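Local coordinates for GTP-binding nuclear protein GSP1 (Encephalitozoon cuniculi, PDB 4DJT) that binds GDP and magnesium as a Ran-family small GTPase and probably serves the import of proteins into the nucleus and the export of RNA, at residues Ile28-Asp33 and Lys157-Phe162; His49-Leu54 and Phe63-Thr68; Glu150-Ser155 and Gly163-His168. One frame throughout, in Å; residues are numbered along the deposited sequence.

Interaction 1. Residues Ile28-Asp33 and Lys157-Phe162; sequences INRVLD and KTAHNF. With GDP (guanosine-5'-diphosphate), chain C.
The guanine-binding loop of a Ras-type GTPase, here K157-F162, packs against the loop I28-D33 that follows the P-loop helix, with R30 and F162 carrying most of the contact. R30 CG lies anti to the carbonyl carbon (chi1 -60°), and the chain bends at chi3, which turns NE aside; the guanidinium lies beside the guanine loop. There NH1 gives a weak, strongly bent hydrogen bond to K157 O (3.2 Å, 123° at the hydrogen), reached at the edge of the guanidinium near its plane. Over one face lies A159 CB, 3.7 Å from R30 NH1 and offset toward the rim; a methyl is small enough to sit against that flat surface. The stronger partners of R30 lie outside the two loops: NH2 is bonded to the carbonyl of Y27, NH1 also to that of A156 and NE to that of L187, so the buried guanidinium gathers backbone oxygens from several parts of the chain. Further on, F162 directs its CZ into an apolar corner. L32 CD2 is 3.9 Å from F162 CZ, and I28 CD1 meets the same CZ from the ring edge at 4.4 Å; branched aliphatic chains suit a phenyl tip here, and Y27 stacks on the same ring. A type II turn from A159 to F162, closed by F162 N to A159 O, reverses the backbone just before the ring. At the other end K157 N donates a nearly straight bond to O6 of GDP (3.1 Å, 164°), the backbone recognition of guanine characteristic of the SAK motif in small GTPases.

Interaction 2. Residues His49-Leu54 and Phe63-Thr68; sequences HPVTFL and FNVWDT
H49 and D67 meet at one end of the antiparallel pairing between strands 46-54 and 60-68. Followed outward, H49 CB lies 3.6 Å from V65 O, CG stays beside that oxygen, and CD2 reaches D67 CB at 4.1 Å, both partners lying at the ring edge. At the tip, NE2 comes near the same D67 CB, but its hydrogen bond is to the hydroxyl of Y194, which also bonds D67 OD2; ND1 is bonded to K38 NZ. Between the backbones, H49 pairs with V65 and V51 with F63, each through two nearly straight bonds, the one from V51 N to F63 O being 2.9 Å. P50, which has no N-H to give, fits the non-hydrogen-bonded position opposite N64, and its CA makes a CH...O contact with F63 O (3.3 Å). On the face shared with H49, V51 places CG1 in the crowded position between N and the carbonyl carbon (chi1 59°), against F63 CB (3.8 Å) and V65 CG2 (4.0 Å); beta-branched valines fill this space compactly. F53 and F63 cross at about a right angle, F53 CD1 lying at the edge of the F63 ring, 3.8 Å from F63 CE2. Helix 164-174 packs on F63 and V65. The chemistry thus divides: one end of this face is hydrocarbon, while at the other D67, its side chain about 4 Å from the magnesium ion at the nearest atom, has OD2 held by the hydroxyls of Y194 and T25, and with H49 NE2 on the same Y194 hydroxyl this polar network probably fixes the carboxylate's orientation near the metal.

Interaction 3. Residues Glu150-Ser155 and Gly163-His168; sequences EYFEIS and GLPFLH. With GDP (guanosine-5'-diphosphate), chain C.
E150 CG stands anti to its backbone N (chi1 -162°) and H168 CG likewise (chi1 -173°), and these torsions bring E150 CG over the imidazole. The chain of E150 then bends at chi2 (80°), carrying CD across the same ring. CG sits almost exactly on the ring normal, 3.6 Å from the H168 centroid in a CH-pi contact. E150 CD is 3.5 Å from H168 CE1, with the carboxylate stacked nearly parallel to the ring and no hydrogen bond between them. Glutamate suits the place because its methylenes cover the aromatic face and its flat carboxylate continues the stack.

Further along the strand, F152 extends its ring toward the first turn of helix 164-174. L164 CB lies over one face, offset toward the rim and 3.9 Å from the F152 centroid. P165 comes in obliquely, its CG 4.1 Å from F152 CD2, and H168 CB meets the ring edge beside CZ. Proline fits the start of a helix, where a missing N-H costs no intrahelical bond, and its compact ring packs against the phenyl. S155 OG lies 3.2 Å from O6 of GDP and is hydrogen-bonded to D128 OD1.

Across strand and helix the contact is therefore held by dispersion and CH-pi packing; the stacked carboxylate may add an electrostatic term that would be more favourable were H168 protonated.

How the interactions relate
F166, in the helical segment of interaction 3, touches both other contacts: I28 CD1 of interaction 1 lies 4.0 Å from F166 CZ, and V65 CG2 of interaction 2 lies 3.6 Å from F166 CE1. Interactions 1 and 2 also meet directly where D33 OD2 is 2.7 Å from T52 OG1, a probable hydrogen bond tying the loop after the P-loop helix to the hairpin. Interactions 1 and 3 share the nucleotide, since K157 N is bonded to guanine O6 and S155 OG lies close to the same oxygen, and N161 ND2 lies 3.0 Å from E153 O. Interaction 2 serves the opposite end of GDP, its D67 lying beside the magnesium ion; its centre is about 14 Å from that of interaction 3.

Interaction 1. Residues Ile28-Asp33 and Lys157-Phe162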
loop_
_atom_site.group_PDB
_atom_site.type_symbol
_atom_site.label_atom_id
_atom_site.label_comp_id
_atom_site.label_asym_id
_atom_site.label_seq_id
_atom_site.Cartn_x
_atom_site.Cartn_y
_atom_site.Cartn_z
ATOM N N ILE A 28 -2.992 -6.528 -1.931
ATOM C CA ILE A 28 -1.800 -7.188 -1.393
ATOM C C ILE A 28 -1.980 -8.671 -1.056
ATOM O O ILE A 28 -1.006 -9.390 -0.991
ATOM C CB ILE A 28 -1.295 -6.472 -0.143
ATOM C CG1 ILE A 28 0.189 -6.811 0.145
ATOM C CG2 ILE A 28 -2.249 -6.745 1.018
ATOM C CD1 ILE A 28 1.179 -6.320 -0.909
ATOM N N ASN A 29 -3.224 -9.112 -0.806
ATOM C CA ASN A 29 -3.456 -10.417 -0.201
ATOM C C ASN A 29 -3.364 -11.517 -1.305
ATOM O O ASN A 29 -4.366 -12.181 -1.651
ATOM C CB ASN A 29 -4.794 -10.424 0.499
ATOM C CG ASN A 29 -5.079 -11.717 1.238
ATOM O OD1 ASN A 29 -4.170 -12.483 1.579
ATOM N ND2 ASN A 29 -6.338 -11.971 1.474
ATOM N N ARG A 30 -2.161 -11.589 -1.876
ATOM C CA ARG A 30 -1.810 -12.523 -2.928
ATOM C C ARG A 30 -0.677 -13.390 -2.426
ATOM O O ARG A 30 -0.057 -13.103 -1.414
ATOM C CB ARG A 30 -1.427 -11.752 -4.211
ATOM C CG ARG A 30 -2.561 -10.878 -4.724
ATOM C CD ARG A 30 -2.112 -9.939 -5.857
ATOM N NE ARG A 30 -3.143 -9.935 -6.866
ATOM C CZ ARG A 30 -4.126 -9.052 -6.964
ATOM N NH1 ARG A 30 -5.038 -9.196 -7.924
ATOM N NH2 ARG A 30 -4.165 -7.990 -6.178
ATOM N N VAL A 31 -0.406 -14.470 -3.125
ATOM C CA VAL A 31 0.571 -15.414 -2.626
ATOM C C VAL A 31 1.936 -14.765 -2.422
ATOM O O VAL A 31 2.528 -14.916 -1.352
ATOM C CB VAL A 31 0.667 -16.658 -3.537
ATOM C CG1 VAL A 31 1.883 -17.490 -3.177
ATOM C CG2 VAL A 31 -0.634 -17.461 -3.460
ATOM N N LEU A 32 2.409 -14.005 -3.418
ATOM C CA LEU A 32 3.712 -13.283 -3.298
ATOM C C LEU A 32 4.804 -14.269 -2.877
ATOM O O LEU A 32 4.930 -15.302 -3.520
ATOM C CB LEU A 32 3.564 -12.081 -2.346
ATOM C CG LEU A 32 2.396 -11.160 -2.733
ATOM C CD1 LEU A 32 2.166 -10.056 -1.683
ATOM C CD2 LEU A 32 2.626 -10.526 -4.125
ATOM N N ASP A 33 5.619 -13.961 -1.851
ATOM C CA ASP A 33 6.695 -14.877 -1.436
ATOM C C ASP A 33 6.152 -16.173 -0.880
ATOM O O ASP A 33 6.898 -17.150 -0.799
ATOM C CB ASP A 33 7.613 -14.261 -0.379
ATOM C CG ASP A 33 8.456 -13.162 -0.917
ATOM O OD1 ASP A 33 8.380 -12.916 -2.148
ATOM O OD2 ASP A 33 9.176 -12.542 -0.110
ATOM N N LYS A 157 -8.208 -5.653 -8.273
ATOM C CA LYS A 157 -8.891 -6.901 -8.699
ATOM C C LYS A 157 -8.048 -7.694 -9.713
ATOM O O LYS A 157 -7.759 -8.885 -9.509
ATOM C CB LYS A 157 -10.264 -6.605 -9.294
ATOM C CG LYS A 157 -10.942 -7.825 -9.937
ATOM C CD LYS A 157 -12.351 -7.510 -10.433
ATOM C CE LYS A 157 -12.349 -6.709 -11.737
ATOM N NZ LYS A 157 -12.524 -7.568 -12.950
ATOM N N THR A 158 -7.625 -7.024 -10.784
ATOM C CA THR A 158 -6.962 -7.694 -11.900
ATOM C C THR A 158 -5.435 -7.631 -11.819
ATOM O O THR A 158 -4.749 -8.121 -12.706
ATOM C CB THR A 158 -7.389 -7.070 -13.225
ATOM O OG1 THR A 158 -6.866 -5.749 -13.318
ATOM C CG2 THR A 158 -8.934 -7.030 -13.331
ATOM N N ALA A 159 -4.917 -7.009 -10.770
ATOM C CA ALA A 159 -3.488 -6.809 -10.616
ATOM C C ALA A 159 -2.872 -5.857 -11.673
ATOM O O ALA A 159 -1.651 -5.789 -11.807
ATOM C CB ALA A 159 -2.772 -8.161 -10.613
ATOM N N HIS A 160 -3.713 -5.093 -12.384
ATOM C CA HIS A 160 -3.229 -4.102 -13.355
ATOM C C HIS A 160 -2.335 -3.138 -12.628
ATOM O O HIS A 160 -2.757 -2.515 -11.672
ATOM C CB HIS A 160 -4.398 -3.344 -14.008
ATOM C CG HIS A 160 -3.980 -2.215 -14.964
ATOM N ND1 HIS A 160 -3.398 -2.451 -16.167
ATOM C CD2 HIS A 160 -4.132 -0.819 -14.870
ATOM C CE1 HIS A 160 -3.178 -1.276 -16.807
ATOM N NE2 HIS A 160 -3.639 -0.277 -16.023
ATOM N N ASN A 161 -1.090 -3.041 -13.085
ATOM C CA ASN A 161 -0.082 -2.136 -12.539
ATOM C C ASN A 161 0.406 -2.469 -11.119
ATOM O O ASN A 161 0.929 -1.586 -10.439
ATOM C CB ASN A 161 -0.559 -0.655 -12.589
ATOM C CG ASN A 161 -0.444 -0.050 -13.970
ATOM O OD1 ASN A 161 0.049 -0.683 -14.891
ATOM N ND2 ASN A 161 -0.946 1.191 -14.126
ATOM N N PHE A 162 0.288 -3.740 -10.705
ATOM C CA PHE A 162 0.599 -4.145 -9.348
ATOM C C PHE A 162 1.988 -3.699 -8.945
ATOM O O PHE A 162 2.202 -3.241 -7.826
ATOM C CB PHE A 162 0.552 -5.667 -9.170
ATOM C CG PHE A 162 0.985 -6.118 -7.795
ATOM C CD1 PHE A 162 0.085 -6.150 -6.746
ATOM C CD2 PHE A 162 2.315 -6.441 -7.527
ATOM C CE1 PHE A 162 0.472 -6.509 -5.478
ATOM C CE2 PHE A 162 2.725 -6.803 -6.260
ATOM C CZ PHE A 162 1.786 -6.868 -5.217
HETATM P PB GDP C . -9.976 -2.726 2.086
HETATM O O1B GDP C . -8.952 -3.801 2.485
HETATM O O2B GDP C . -9.368 -1.406 1.643
HETATM O O3B GDP C . -11.117 -2.623 3.095
HETATM O O3A GDP C . -10.775 -3.242 0.778
HETATM P PA GDP C . -10.984 -4.731 0.250
HETATM O O1A GDP C . -9.755 -5.273 -0.454
HETATM O O2A GDP C . -11.595 -5.528 1.359
HETATM O "O5'" GDP C . -12.052 -4.574 -0.909
HETATM C "C5'" GDP C . -13.294 -3.907 -0.612
HETATM C "C4'" GDP C . -14.282 -4.270 -1.705
HETATM O "O4'" GDP C . -13.872 -3.666 -2.914
HETATM C "C3'" GDP C . -14.323 -5.749 -1.984
HETATM O "O3'" GDP C . -15.646 -6.090 -2.345
HETATM C "C2'" GDP C . -13.454 -5.961 -3.184
HETATM O "O2'" GDP C . -13.838 -7.066 -4.025
HETATM C "C1'" GDP C . -13.634 -4.637 -3.893
HETATM N N9 GDP C . -12.438 -4.271 -4.637
HETATM C C8 GDP C . -11.170 -4.123 -4.193
HETATM N N7 GDP C . -10.358 -3.789 -5.228
HETATM C C5 GDP C . -11.117 -3.654 -6.313
HETATM C C6 GDP C . -10.906 -3.307 -7.730
HETATM O O6 GDP C . -9.763 -3.009 -8.186
HETATM N N1 GDP C . -11.990 -3.305 -8.535
HETATM C C2 GDP C . -13.236 -3.618 -8.078
HETATM N N2 GDP C . -14.274 -3.605 -8.917
HETATM N N3 GDP C . -13.491 -3.950 -6.798
HETATM C C4 GDP C . -12.480 -3.980 -5.912
#

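Interaction 2. Residues His49-Leu54 and Phe63-Thr68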
loop_
_atom_site.group_PDB
_atom_site.type_symbol
_atom_site.label_atom_id
_atom_site.label_comp_id
_atom_site.label_asym_id
_atom_site.label_seq_id
_atom_site.Cartn_x
_atom_site.Cartn_y
_atom_site.Cartn_z
ATOM N N HIS A 49 2.830 -9.048 4.677
ATOM C CA HIS A 49 2.979 -9.772 3.391
ATOM C C HIS A 49 4.343 -9.522 2.808
ATOM O O HIS A 49 4.593 -8.452 2.272
ATOM C CB HIS A 49 1.926 -9.267 2.394
ATOM C CG HIS A 49 0.508 -9.540 2.796
ATOM N ND1 HIS A 49 -0.116 -10.696 2.500
ATOM C CD2 HIS A 49 -0.437 -8.735 3.438
ATOM C CE1 HIS A 49 -1.396 -10.635 2.942
ATOM N NE2 HIS A 49 -1.584 -9.440 3.513
ATOM N N PRO A 50 5.259 -10.478 2.937
ATOM C CA PRO A 50 6.560 -10.292 2.265
ATOM C C PRO A 50 6.448 -10.487 0.770
ATOM O O PRO A 50 5.894 -11.495 0.314
ATOM C CB PRO A 50 7.451 -11.368 2.851
ATOM C CG PRO A 50 6.650 -12.097 3.847
ATOM C CD PRO A 50 5.268 -11.587 3.916
ATOM N N VAL A 51 6.977 -9.522 0.022
ATOM C CA VAL A 51 7.118 -9.647 -1.442
ATOM C C VAL A 51 8.565 -9.262 -1.859
ATOM O O VAL A 51 9.050 -8.154 -1.564
ATOM C CB VAL A 51 6.048 -8.853 -2.218
ATOM C CG1 VAL A 51 6.085 -7.352 -1.880
ATOM C CG2 VAL A 51 6.201 -9.080 -3.715
ATOM N N THR A 52 9.213 -10.196 -2.539
ATOM C CA THR A 52 10.589 -10.076 -2.969
ATOM C C THR A 52 10.635 -9.924 -4.491
ATOM O O THR A 52 9.980 -10.662 -5.236
ATOM C CB THR A 52 11.405 -11.311 -2.580
ATOM O OG1 THR A 52 11.375 -11.452 -1.152
ATOM C CG2 THR A 52 12.885 -11.151 -3.065
ATOM N N PHE A 53 11.424 -8.948 -4.925
ATOM C CA PHE A 53 11.755 -8.756 -6.316
ATOM C C PHE A 53 13.270 -8.857 -6.464
ATOM O O PHE A 53 14.021 -8.469 -5.577
ATOM C CB PHE A 53 11.334 -7.345 -6.773
ATOM C CG PHE A 53 9.873 -7.063 -6.650
ATOM C CD1 PHE A 53 9.355 -6.549 -5.477
ATOM C CD2 PHE A 53 9.019 -7.312 -7.685
ATOM C CE1 PHE A 53 8.009 -6.289 -5.348
ATOM C CE2 PHE A 53 7.652 -7.016 -7.575
ATOM C CZ PHE A 53 7.164 -6.492 -6.406
ATOM N N LEU A 54 13.703 -9.351 -7.603
ATOM C CA LEU A 54 15.121 -9.271 -7.989
ATOM C C LEU A 54 15.265 -8.116 -8.963
ATOM O O LEU A 54 14.454 -7.956 -9.896
ATOM C CB LEU A 54 15.513 -10.594 -8.640
ATOM C CG LEU A 54 16.956 -10.923 -8.983
ATOM C CD1 LEU A 54 17.877 -10.793 -7.781
ATOM C CD2 LEU A 54 16.982 -12.362 -9.501
ATOM N N PHE A 63 9.979 -6.239 0.318
ATOM C CA PHE A 63 9.047 -5.349 0.992
ATOM C C PHE A 63 8.210 -6.171 1.986
ATOM O O PHE A 63 7.583 -7.167 1.627
ATOM C CB PHE A 63 8.135 -4.677 -0.040
ATOM C CG PHE A 63 8.883 -3.825 -1.038
ATOM C CD1 PHE A 63 9.263 -2.537 -0.712
ATOM C CD2 PHE A 63 9.176 -4.305 -2.299
ATOM C CE1 PHE A 63 9.915 -1.711 -1.638
ATOM C CE2 PHE A 63 9.823 -3.510 -3.231
ATOM C CZ PHE A 63 10.209 -2.216 -2.908
ATOM N N ASN A 64 8.178 -5.720 3.230
ATOM C CA ASN A 64 7.295 -6.306 4.216
ATOM C C ASN A 64 6.112 -5.403 4.313
ATOM O O ASN A 64 6.185 -4.319 4.934
ATOM C CB ASN A 64 8.035 -6.425 5.561
ATOM C CG ASN A 64 8.999 -7.591 5.581
ATOM O OD1 ASN A 64 8.677 -8.707 5.117
ATOM N ND2 ASN A 64 10.200 -7.355 6.132
ATOM N N VAL A 65 5.043 -5.778 3.600
ATOM C CA VAL A 65 3.925 -4.900 3.383
ATOM C C VAL A 65 2.826 -5.214 4.415
ATOM O O VAL A 65 2.329 -6.318 4.472
ATOM C CB VAL A 65 3.368 -5.026 1.928
ATOM C CG1 VAL A 65 2.308 -3.949 1.688
ATOM C CG2 VAL A 65 4.491 -4.933 0.925
ATOM N N TRP A 66 2.532 -4.248 5.295
ATOM C CA TRP A 66 1.518 -4.423 6.343
ATOM C C TRP A 66 0.174 -4.046 5.871
ATOM O O TRP A 66 0.001 -2.995 5.237
ATOM C CB TRP A 66 1.864 -3.585 7.562
ATOM C CG TRP A 66 2.996 -4.163 8.343
ATOM C CD1 TRP A 66 4.092 -4.857 7.858
ATOM C CD2 TRP A 66 3.185 -4.114 9.785
ATOM N NE1 TRP A 66 4.891 -5.259 8.888
ATOM C CE2 TRP A 66 4.417 -4.815 10.059
ATOM C CE3 TRP A 66 2.472 -3.550 10.843
ATOM C CZ2 TRP A 66 4.907 -4.964 11.350
ATOM C CZ3 TRP A 66 2.972 -3.695 12.131
ATOM C CH2 TRP A 66 4.166 -4.381 12.381
ATOM N N ASP A 67 -0.799 -4.889 6.169
ATOM C CA ASP A 67 -2.214 -4.627 5.838
ATOM C C ASP A 67 -2.979 -4.747 7.116
ATOM O O ASP A 67 -2.617 -5.561 7.966
ATOM C CB ASP A 67 -2.733 -5.682 4.852
ATOM C CG ASP A 67 -4.155 -5.421 4.376
ATOM O OD1 ASP A 67 -4.537 -4.250 4.325
ATOM O OD2 ASP A 67 -4.862 -6.413 3.964
ATOM N N THR A 68 -4.077 -4.013 7.241
ATOM C CA THR A 68 -4.910 -4.110 8.416
ATOM C C THR A 68 -5.834 -5.339 8.321
ATOM O O THR A 68 -5.932 -5.980 7.295
ATOM C CB THR A 68 -5.834 -2.902 8.588
ATOM O OG1 THR A 68 -6.923 -2.991 7.641
ATOM C CG2 THR A 68 -5.083 -1.607 8.450
#

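Interaction 3. Residues Glu150-Ser155 and Gly163-His168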
loop_
_atom_site.group_PDB
_atom_site.type_symbol
_atom_site.label_atom_id
_atom_site.label_comp_id
_atom_site.label_asym_id
_atom_site.label_seq_id
_atom_site.Cartn_x
_atom_site.Cartn_y
_atom_site.Cartn_z
ATOM N N GLU A 150 3.731 10.622 -5.924
ATOM C CA GLU A 150 3.751 9.766 -7.083
ATOM C C GLU A 150 2.431 9.020 -7.100
ATOM O O GLU A 150 1.940 8.618 -6.059
ATOM C CB GLU A 150 4.927 8.792 -7.029
ATOM C CG GLU A 150 5.249 8.177 -8.388
ATOM C CD GLU A 150 6.070 9.089 -9.295
ATOM O OE1 GLU A 150 6.454 10.175 -8.853
ATOM O OE2 GLU A 150 6.379 8.686 -10.455
ATOM N N TYR A 151 1.825 8.910 -8.281
ATOM C CA TYR A 151 0.406 8.588 -8.411
ATOM C C TYR A 151 0.238 7.542 -9.481
ATOM O O TYR A 151 0.718 7.706 -10.598
ATOM C CB TYR A 151 -0.369 9.861 -8.788
ATOM C CG TYR A 151 -1.886 9.738 -8.915
ATOM C CD1 TYR A 151 -2.719 9.991 -7.818
ATOM C CD2 TYR A 151 -2.483 9.410 -10.124
ATOM C CE1 TYR A 151 -4.104 9.922 -7.924
ATOM C CE2 TYR A 151 -3.887 9.350 -10.237
ATOM C CZ TYR A 151 -4.671 9.604 -9.146
ATOM O OH TYR A 151 -6.033 9.540 -9.238
ATOM N N PHE A 152 -0.480 6.474 -9.146
ATOM C CA PHE A 152 -0.797 5.439 -10.125
ATOM C C PHE A 152 -2.272 5.110 -10.143
ATOM O O PHE A 152 -2.916 5.080 -9.102
ATOM C CB PHE A 152 -0.022 4.150 -9.825
ATOM C CG PHE A 152 1.470 4.343 -9.791
ATOM C CD1 PHE A 152 2.175 4.530 -10.959
ATOM C CD2 PHE A 152 2.143 4.447 -8.589
ATOM C CE1 PHE A 152 3.545 4.756 -10.945
ATOM C CE2 PHE A 152 3.506 4.646 -8.564
ATOM C CZ PHE A 152 4.212 4.797 -9.736
ATOM N N GLU A 153 -2.785 4.843 -11.345
ATOM C CA GLU A 153 -4.147 4.286 -11.517
ATOM C C GLU A 153 -4.005 2.772 -11.590
ATOM O O GLU A 153 -3.188 2.256 -12.360
ATOM C CB GLU A 153 -4.796 4.877 -12.778
ATOM C CG GLU A 153 -4.844 6.401 -12.698
ATOM C CD GLU A 153 -5.602 7.091 -13.833
ATOM O OE1 GLU A 153 -5.767 6.475 -14.930
ATOM O OE2 GLU A 153 -6.027 8.261 -13.609
ATOM N N ILE A 154 -4.703 2.057 -10.713
ATOM C CA ILE A 154 -4.579 0.576 -10.656
ATOM C C ILE A 154 -5.962 -0.094 -10.561
ATOM O O ILE A 154 -6.960 0.529 -10.188
ATOM C CB ILE A 154 -3.747 0.081 -9.430
ATOM C CG1 ILE A 154 -4.462 0.363 -8.125
ATOM C CG2 ILE A 154 -2.362 0.764 -9.340
ATOM C CD1 ILE A 154 -3.793 -0.267 -6.884
ATOM N N SER A 155 -5.969 -1.391 -10.806
ATOM C CA SER A 155 -7.081 -2.254 -10.383
ATOM C C SER A 155 -6.531 -3.383 -9.504
ATOM O O SER A 155 -5.836 -4.265 -9.954
ATOM C CB SER A 155 -7.857 -2.826 -11.582
ATOM O OG SER A 155 -8.768 -3.837 -11.120
ATOM N N GLY A 163 2.948 -3.910 -9.852
ATOM C CA GLY A 163 4.326 -3.623 -9.552
ATOM C C GLY A 163 4.733 -2.183 -9.463
ATOM O O GLY A 163 5.821 -1.894 -8.891
ATOM N N LEU A 164 3.935 -1.259 -10.028
ATOM C CA LEU A 164 4.429 0.111 -10.194
ATOM C C LEU A 164 4.747 0.818 -8.855
ATOM O O LEU A 164 5.782 1.470 -8.758
ATOM C CB LEU A 164 3.478 0.972 -11.074
ATOM C CG LEU A 164 3.287 0.457 -12.509
ATOM C CD1 LEU A 164 2.389 1.436 -13.273
ATOM C CD2 LEU A 164 4.632 0.307 -13.229
ATOM N N PRO A 165 3.852 0.700 -7.824
ATOM C CA PRO A 165 4.199 1.366 -6.571
ATOM C C PRO A 165 5.502 0.840 -5.990
ATOM O O PRO A 165 6.299 1.609 -5.472
ATOM C CB PRO A 165 3.009 1.053 -5.661
ATOM C CG PRO A 165 1.867 0.886 -6.658
ATOM C CD PRO A 165 2.523 0.091 -7.750
ATOM N N PHE A 166 5.703 -0.475 -6.075
ATOM C CA PHE A 166 6.923 -1.092 -5.522
ATOM C C PHE A 166 8.143 -0.701 -6.332
ATOM O O PHE A 166 9.230 -0.446 -5.784
ATOM C CB PHE A 166 6.771 -2.614 -5.441
ATOM C CG PHE A 166 5.737 -3.053 -4.471
ATOM C CD1 PHE A 166 5.939 -2.897 -3.121
ATOM C CD2 PHE A 166 4.510 -3.545 -4.902
ATOM C CE1 PHE A 166 4.958 -3.223 -2.213
ATOM C CE2 PHE A 166 3.548 -3.882 -4.004
ATOM C CZ PHE A 166 3.755 -3.741 -2.654
ATOM N N LEU A 167 8.000 -0.650 -7.636
ATOM C CA LEU A 167 9.098 -0.194 -8.493
ATOM C C LEU A 167 9.540 1.209 -8.109
ATOM O O LEU A 167 10.734 1.474 -7.950
ATOM C CB LEU A 167 8.694 -0.255 -9.962
ATOM C CG LEU A 167 9.764 0.095 -11.012
ATOM C CD1 LEU A 167 10.994 -0.792 -10.875
ATOM C CD2 LEU A 167 9.172 0.020 -12.428
ATOM N N HIS A 168 8.583 2.126 -7.962
ATOM C CA HIS A 168 8.906 3.492 -7.506
ATOM C C HIS A 168 9.612 3.532 -6.165
ATOM O O HIS A 168 10.622 4.211 -5.994
ATOM C CB HIS A 168 7.660 4.359 -7.424
ATOM C CG HIS A 168 7.963 5.807 -7.121
ATOM N ND1 HIS A 168 8.566 6.601 -8.000
ATOM C CD2 HIS A 168 7.811 6.555 -5.955
ATOM C CE1 HIS A 168 8.742 7.822 -7.456
ATOM N NE2 HIS A 168 8.292 7.789 -6.211
HETATM P PB GDP C . -9.976 -2.726 2.086
HETATM O O1B GDP C . -8.952 -3.801 2.485
HETATM O O2B GDP C . -9.368 -1.406 1.643
HETATM O O3B GDP C . -11.117 -2.623 3.095
HETATM O O3A GDP C . -10.775 -3.242 0.778
HETATM P PA GDP C . -10.984 -4.731 0.250
HETATM O O1A GDP C . -9.755 -5.273 -0.454
HETATM O O2A GDP C . -11.595 -5.528 1.359
HETATM O "O5'" GDP C . -12.052 -4.574 -0.909
HETATM C "C5'" GDP C . -13.294 -3.907 -0.612
HETATM C "C4'" GDP C . -14.282 -4.270 -1.705
HETATM O "O4'" GDP C . -13.872 -3.666 -2.914
HETATM C "C3'" GDP C . -14.323 -5.749 -1.984
HETATM O "O3'" GDP C . -15.646 -6.090 -2.345
HETATM C "C2'" GDP C . -13.454 -5.961 -3.184
HETATM O "O2'" GDP C . -13.838 -7.066 -4.025
HETATM C "C1'" GDP C . -13.634 -4.637 -3.893
HETATM N N9 GDP C . -12.438 -4.271 -4.637
HETATM C C8 GDP C . -11.170 -4.123 -4.193
HETATM N N7 GDP C . -10.358 -3.789 -5.228
HETATM C C5 GDP C . -11.117 -3.654 -6.313
HETATM C C6 GDP C . -10.906 -3.307 -7.730
HETATM O O6 GDP C . -9.763 -3.009 -8.186
HETATM N N1 GDP C . -11.990 -3.305 -8.535
HETATM C C2 GDP C . -13.236 -3.618 -8.078
HETATM N N2 GDP C . -14.274 -3.605 -8.917
HETATM N N3 GDP C . -13.491 -3.950 -6.798
HETATM C C4 GDP C . -12.480 -3.980 -5.912
#